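Local coordinates for protein N-acetylgalactosaminyltransferase 7 (Homo sapiens, PDB 6IWR) that belongs to the polypeptide GalNAc-transferase family, pairing a GT-A glycosyltransferase domain with a ricin-type beta-trefoil lectin domain, at residues 405-410 / 436-441; 103-108 / 116-121. All blocks are in the same frame, centred on the assembly; numbering follows the deposited sequence.

Contact 1: residues 405-410 / 436-441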
# COMPACT_ATOMS: atom_id res chain seq x y z
N TYR A 405 -4.79 22.09 11.70
CA TYR A 405 -3.63 22.05 12.58
C TYR A 405 -3.12 23.45 12.87
O TYR A 405 -2.78 23.78 14.01
CB TYR A 405 -2.53 21.20 11.95
CG TYR A 405 -2.88 19.73 11.83
CD1 TYR A 405 -3.88 19.16 12.62
CD2 TYR A 405 -2.20 18.89 10.94
CE1 TYR A 405 -4.20 17.82 12.52
CE2 TYR A 405 -2.51 17.55 10.84
CZ TYR A 405 -3.52 17.03 11.63
OH TYR A 405 -3.84 15.71 11.54
N VAL A 406 -3.10 24.32 11.86
CA VAL A 406 -2.54 25.65 12.05
C VAL A 406 -3.40 26.47 12.99
O VAL A 406 -2.88 27.25 13.80
CB VAL A 406 -2.38 26.37 10.70
CG1 VAL A 406 -2.03 27.83 10.96
CG2 VAL A 406 -1.30 25.69 9.87
N ARG A 407 -4.72 26.35 12.88
CA ARG A 407 -5.58 27.08 13.80
C ARG A 407 -5.31 26.65 15.23
O ARG A 407 -5.10 27.48 16.12
CB ARG A 407 -7.05 26.87 13.42
CG ARG A 407 -7.40 27.36 12.00
CD ARG A 407 -8.85 27.15 11.69
NE ARG A 407 -9.70 27.79 12.68
CZ ARG A 407 -10.04 29.08 12.66
NH1 ARG A 407 -9.57 29.89 11.72
NH2 ARG A 407 -10.82 29.59 13.61
N VAL A 408 -5.25 25.35 15.46
CA VAL A 408 -5.01 24.88 16.82
C VAL A 408 -3.69 25.41 17.34
O VAL A 408 -3.62 25.93 18.47
CB VAL A 408 -5.05 23.34 16.88
CG1 VAL A 408 -4.77 22.87 18.31
CG2 VAL A 408 -6.41 22.85 16.40
N VAL A 409 -2.63 25.27 16.54
CA VAL A 409 -1.29 25.63 17.01
C VAL A 409 -1.20 27.12 17.29
O VAL A 409 -0.66 27.55 18.32
CB VAL A 409 -0.23 25.18 15.99
CG1 VAL A 409 1.11 25.90 16.24
CG2 VAL A 409 -0.06 23.64 16.02
N GLU A 410 -1.73 27.94 16.37
CA GLU A 410 -1.59 29.38 16.48
C GLU A 410 -2.29 29.93 17.73
O GLU A 410 -1.87 30.97 18.28
CB GLU A 410 -2.14 30.05 15.22
CG GLU A 410 -1.14 30.20 14.03
CD GLU A 410 0.17 30.87 14.42
OE1 GLU A 410 1.22 30.52 13.81
OE2 GLU A 410 0.15 31.71 15.34
N SER A 436 -9.31 35.38 15.80
CA SER A 436 -9.50 36.43 16.80
C SER A 436 -10.28 35.95 18.02
O SER A 436 -9.81 36.04 19.16
CB SER A 436 -10.24 37.62 16.17
OG SER A 436 -9.56 38.05 15.02
N GLU A 437 -11.52 35.50 17.80
CA GLU A 437 -12.37 35.15 18.93
C GLU A 437 -11.74 34.05 19.76
O GLU A 437 -11.79 34.08 20.99
CB GLU A 437 -13.76 34.74 18.44
CG GLU A 437 -14.45 35.80 17.60
CD GLU A 437 -15.79 35.33 17.04
OE1 GLU A 437 -15.80 34.68 15.97
OE2 GLU A 437 -16.84 35.59 17.66
N LEU A 438 -11.10 33.08 19.11
CA LEU A 438 -10.43 32.03 19.86
C LEU A 438 -9.32 32.61 20.72
O LEU A 438 -9.17 32.23 21.89
CB LEU A 438 -9.89 30.97 18.90
CG LEU A 438 -11.03 30.03 18.49
CD1 LEU A 438 -11.04 29.95 17.00
CD2 LEU A 438 -10.83 28.63 19.10
N LYS A 439 -8.52 33.52 20.17
CA LYS A 439 -7.48 34.15 20.97
C LYS A 439 -8.07 35.01 22.09
O LYS A 439 -7.53 35.02 23.21
CB LYS A 439 -6.55 34.97 20.08
CG LYS A 439 -5.21 34.29 19.82
CD LYS A 439 -4.59 34.71 18.49
CE LYS A 439 -3.08 34.76 18.63
NZ LYS A 439 -2.55 33.71 19.57
N LYS A 440 -9.17 35.72 21.83
CA LYS A 440 -9.81 36.48 22.91
C LYS A 440 -10.37 35.55 24.00
O LYS A 440 -10.31 35.88 25.19
CB LYS A 440 -10.91 37.36 22.34
CG LYS A 440 -11.58 38.22 23.38
CD LYS A 440 -12.40 39.32 22.73
CE LYS A 440 -13.64 39.68 23.55
NZ LYS A 440 -13.31 39.94 24.95
N PHE A 441 -10.91 34.40 23.61
CA PHE A 441 -11.37 33.43 24.60
C PHE A 441 -10.26 33.08 25.58
O PHE A 441 -10.45 33.15 26.81
CB PHE A 441 -11.88 32.16 23.91
CG PHE A 441 -12.19 31.05 24.85
CD1 PHE A 441 -13.46 30.93 25.42
CD2 PHE A 441 -11.21 30.12 25.20
CE1 PHE A 441 -13.75 29.91 26.30
CE2 PHE A 441 -11.50 29.08 26.07
CZ PHE A 441 -12.77 28.98 26.63

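Contact 2: residues 103-108 / 116-121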
# COMPACT_ATOMS: atom_id res chain seq x y z
N LYS A 103 -16.60 -15.34 0.41
CA LYS A 103 -15.55 -14.35 0.20
C LYS A 103 -15.95 -13.31 -0.83
O LYS A 103 -15.55 -12.15 -0.72
CB LYS A 103 -14.24 -15.02 -0.19
CG LYS A 103 -13.94 -14.91 -1.65
CD LYS A 103 -12.45 -15.05 -1.95
CE LYS A 103 -12.18 -14.80 -3.47
NZ LYS A 103 -10.84 -15.27 -3.97
N GLN A 104 -16.72 -13.67 -1.85
CA GLN A 104 -17.12 -12.66 -2.81
C GLN A 104 -18.02 -11.62 -2.14
O GLN A 104 -17.82 -10.41 -2.32
CB GLN A 104 -17.81 -13.32 -4.02
CG GLN A 104 -17.10 -13.15 -5.38
CD GLN A 104 -15.56 -13.35 -5.34
OE1 GLN A 104 -15.06 -14.48 -5.23
NE2 GLN A 104 -14.81 -12.25 -5.44
N ALA A 105 -18.95 -12.06 -1.30
CA ALA A 105 -19.87 -11.14 -0.63
C ALA A 105 -19.16 -10.31 0.44
O ALA A 105 -19.59 -9.19 0.74
CB ALA A 105 -21.02 -11.92 0.00
N ILE A 106 -18.12 -10.87 1.06
CA ILE A 106 -17.38 -10.11 2.07
C ILE A 106 -16.62 -8.97 1.42
O ILE A 106 -16.71 -7.81 1.83
CB ILE A 106 -16.43 -11.02 2.86
CG1 ILE A 106 -17.20 -11.97 3.75
CG2 ILE A 106 -15.46 -10.16 3.65
CD1 ILE A 106 -16.30 -12.83 4.57
N GLN A 107 -15.82 -9.29 0.40
CA GLN A 107 -15.07 -8.23 -0.25
C GLN A 107 -16.00 -7.13 -0.75
O GLN A 107 -15.72 -5.93 -0.59
CB GLN A 107 -14.23 -8.82 -1.38
CG GLN A 107 -12.94 -9.43 -0.85
CD GLN A 107 -12.51 -10.61 -1.69
OE1 GLN A 107 -12.92 -10.74 -2.84
NE2 GLN A 107 -11.69 -11.49 -1.10
N ALA A 108 -17.14 -7.52 -1.32
CA ALA A 108 -18.08 -6.51 -1.79
C ALA A 108 -18.46 -5.56 -0.66
O ALA A 108 -18.47 -4.34 -0.85
CB ALA A 108 -19.32 -7.19 -2.38
N ASN A 116 -16.31 -5.81 7.30
CA ASN A 116 -16.91 -7.05 6.86
C ASN A 116 -18.36 -7.03 7.30
O ASN A 116 -18.69 -7.48 8.40
CB ASN A 116 -16.17 -8.22 7.47
CG ASN A 116 -16.61 -9.54 6.93
OD1 ASN A 116 -15.85 -10.51 6.96
ND2 ASN A 116 -17.85 -9.60 6.42
N MET A 117 -19.26 -6.51 6.45
CA MET A 117 -20.64 -6.40 6.89
C MET A 117 -21.38 -7.73 6.81
O MET A 117 -22.38 -7.91 7.52
CB MET A 117 -21.39 -5.36 6.09
CG MET A 117 -21.01 -3.94 6.47
SD MET A 117 -21.44 -3.43 8.15
CE MET A 117 -23.16 -3.93 8.19
N VAL A 118 -20.94 -8.67 5.97
CA VAL A 118 -21.61 -9.96 5.97
C VAL A 118 -21.41 -10.64 7.32
O VAL A 118 -22.35 -11.18 7.91
CB VAL A 118 -21.16 -10.85 4.79
CG1 VAL A 118 -20.48 -10.02 3.71
CG2 VAL A 118 -20.28 -12.01 5.25
N ALA A 119 -20.19 -10.55 7.87
CA ALA A 119 -19.95 -11.04 9.22
C ALA A 119 -20.78 -10.28 10.24
O ALA A 119 -21.55 -10.88 11.00
CB ALA A 119 -18.46 -10.97 9.55
N SER A 120 -20.67 -8.94 10.26
CA SER A 120 -21.44 -8.17 11.24
C SER A 120 -22.93 -8.50 11.18
O SER A 120 -23.60 -8.59 12.22
CB SER A 120 -21.26 -6.67 11.04
OG SER A 120 -22.27 -6.00 11.78
N ASP A 121 -23.46 -8.69 9.97
CA ASP A 121 -24.90 -8.91 9.83
C ASP A 121 -25.36 -10.23 10.45
O ASP A 121 -26.55 -10.38 10.70
CB ASP A 121 -25.31 -8.86 8.36
CG ASP A 121 -25.41 -7.45 7.83
OD1 ASP A 121 -25.13 -6.50 8.60
OD2 ASP A 121 -25.79 -7.29 6.64

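Contact 1: residues 405-410 / 436-441
K439 and E410 make the one polar link between these two helical segments. The ammonium nitrogen NZ of K439 donates a hydrogen bond to the backbone carbonyl O of E410, 3.1 Å away, approaching with a C=O...donor angle of 148° and tilted 22° from the carbonyl plane. E410 stands near the end of helix 400-412, where carbonyl oxygens begin to lack an amide of the next turn, and a long, flexible lysine suits such an acceptor well. The K439 chain is bent at both chi3 and chi4, which brings its nitrogen inward although the residue itself is exposed.

Charge adds little directly: OE2 of E410 lies 5.4 Å from NZ of K439, too far for a salt bridge, though the opposite charges probably attract weakly. The carboxylate has partners elsewhere, a hydrogen bond between OE1 and the hydroxyl of Y421 and a salt bridge from OE2 to K417.

The van der Waals part is equally small. The methyl CD1 of L438 touches NH2 of R407 at 3.4 Å, set obliquely to the guanidinium group, and the two side chains cross at about a right angle. L438 aims its CB at helix 400-412, whereas R407 arrives by length, its chain bending at chi3 (55°) to carry the guanidinium across. Arginine fits this buried place because its nitrogens have several partners: NE pairs with D346, NH1 with the carbonyl of Y432 and NH2 with that of D434. These bonds probably fix the group against which the leucine rests.

Only 116 Å² is buried between the segments, so this is sparse helix-to-helix packing between helices 400-412 and 436-444. Helix 417-423 packs on Y405, V406 and V409 of the first segment, while helix 355-365 touches V408, L438 and F441 and thus reaches both.

Contact 2: residues 103-108 / 116-121
I106 packs against V118 and N116 where two consecutive helices, 103-113 and 117-122, are joined by a short turn and meet at a steep angle. The turn is tight enough that the CA atoms of I106 and N116 are 5.7 Å apart.

The apolar contacts are the heart of the joint, which buries 190 Å². CG1 of I106 meets CG2 of V118 at 3.4 Å, the two side chains crossing at about a right angle. Branched aliphatic residues suit such a place: CG2 of V118 meets the isoleucine side chain, while its CG1 lies over A105 and the backbone of I106. A small alanine side chain suits a position beside the valine, its CB 4.2 Å from CG1 of V118. L98 also touches both I106 and V118, adding to the apolar cluster.

The polar group here is the side-chain amide of N116, against which the isoleucine lies. CG1 of I106 sits beside the backbone N (chi1 -70°), which turns the CG2 methyl to the amide, 3.5 Å from CG of N116. Asparagine is a natural choice at the N-cap, the position N116 holds before helix 117-122. Its backbone carbonyl accepts a bond from the hydroxyl of Y278. The start of the second helix is tied to the first by a hydrogen bond between the backbone N of M117 and OG of S109.

Contact 1 and contact 2 lie on opposite sides of the chain's centre, their own centres 44 Å apart and their nearest atoms about 25 Å apart, so neither touches the other. They follow in series along the sequence: contact 2, of 103-108 with 116-121, closes before contact 1, of 405-410 with 436-441, opens. Both join helix to helix, one by a lysine-carbonyl bond and a buried arginine, the other by aliphatic contacts. Only contact 2 lies near the second subunit, where K103 and Q104 pack on V396 and P393 of that other chain.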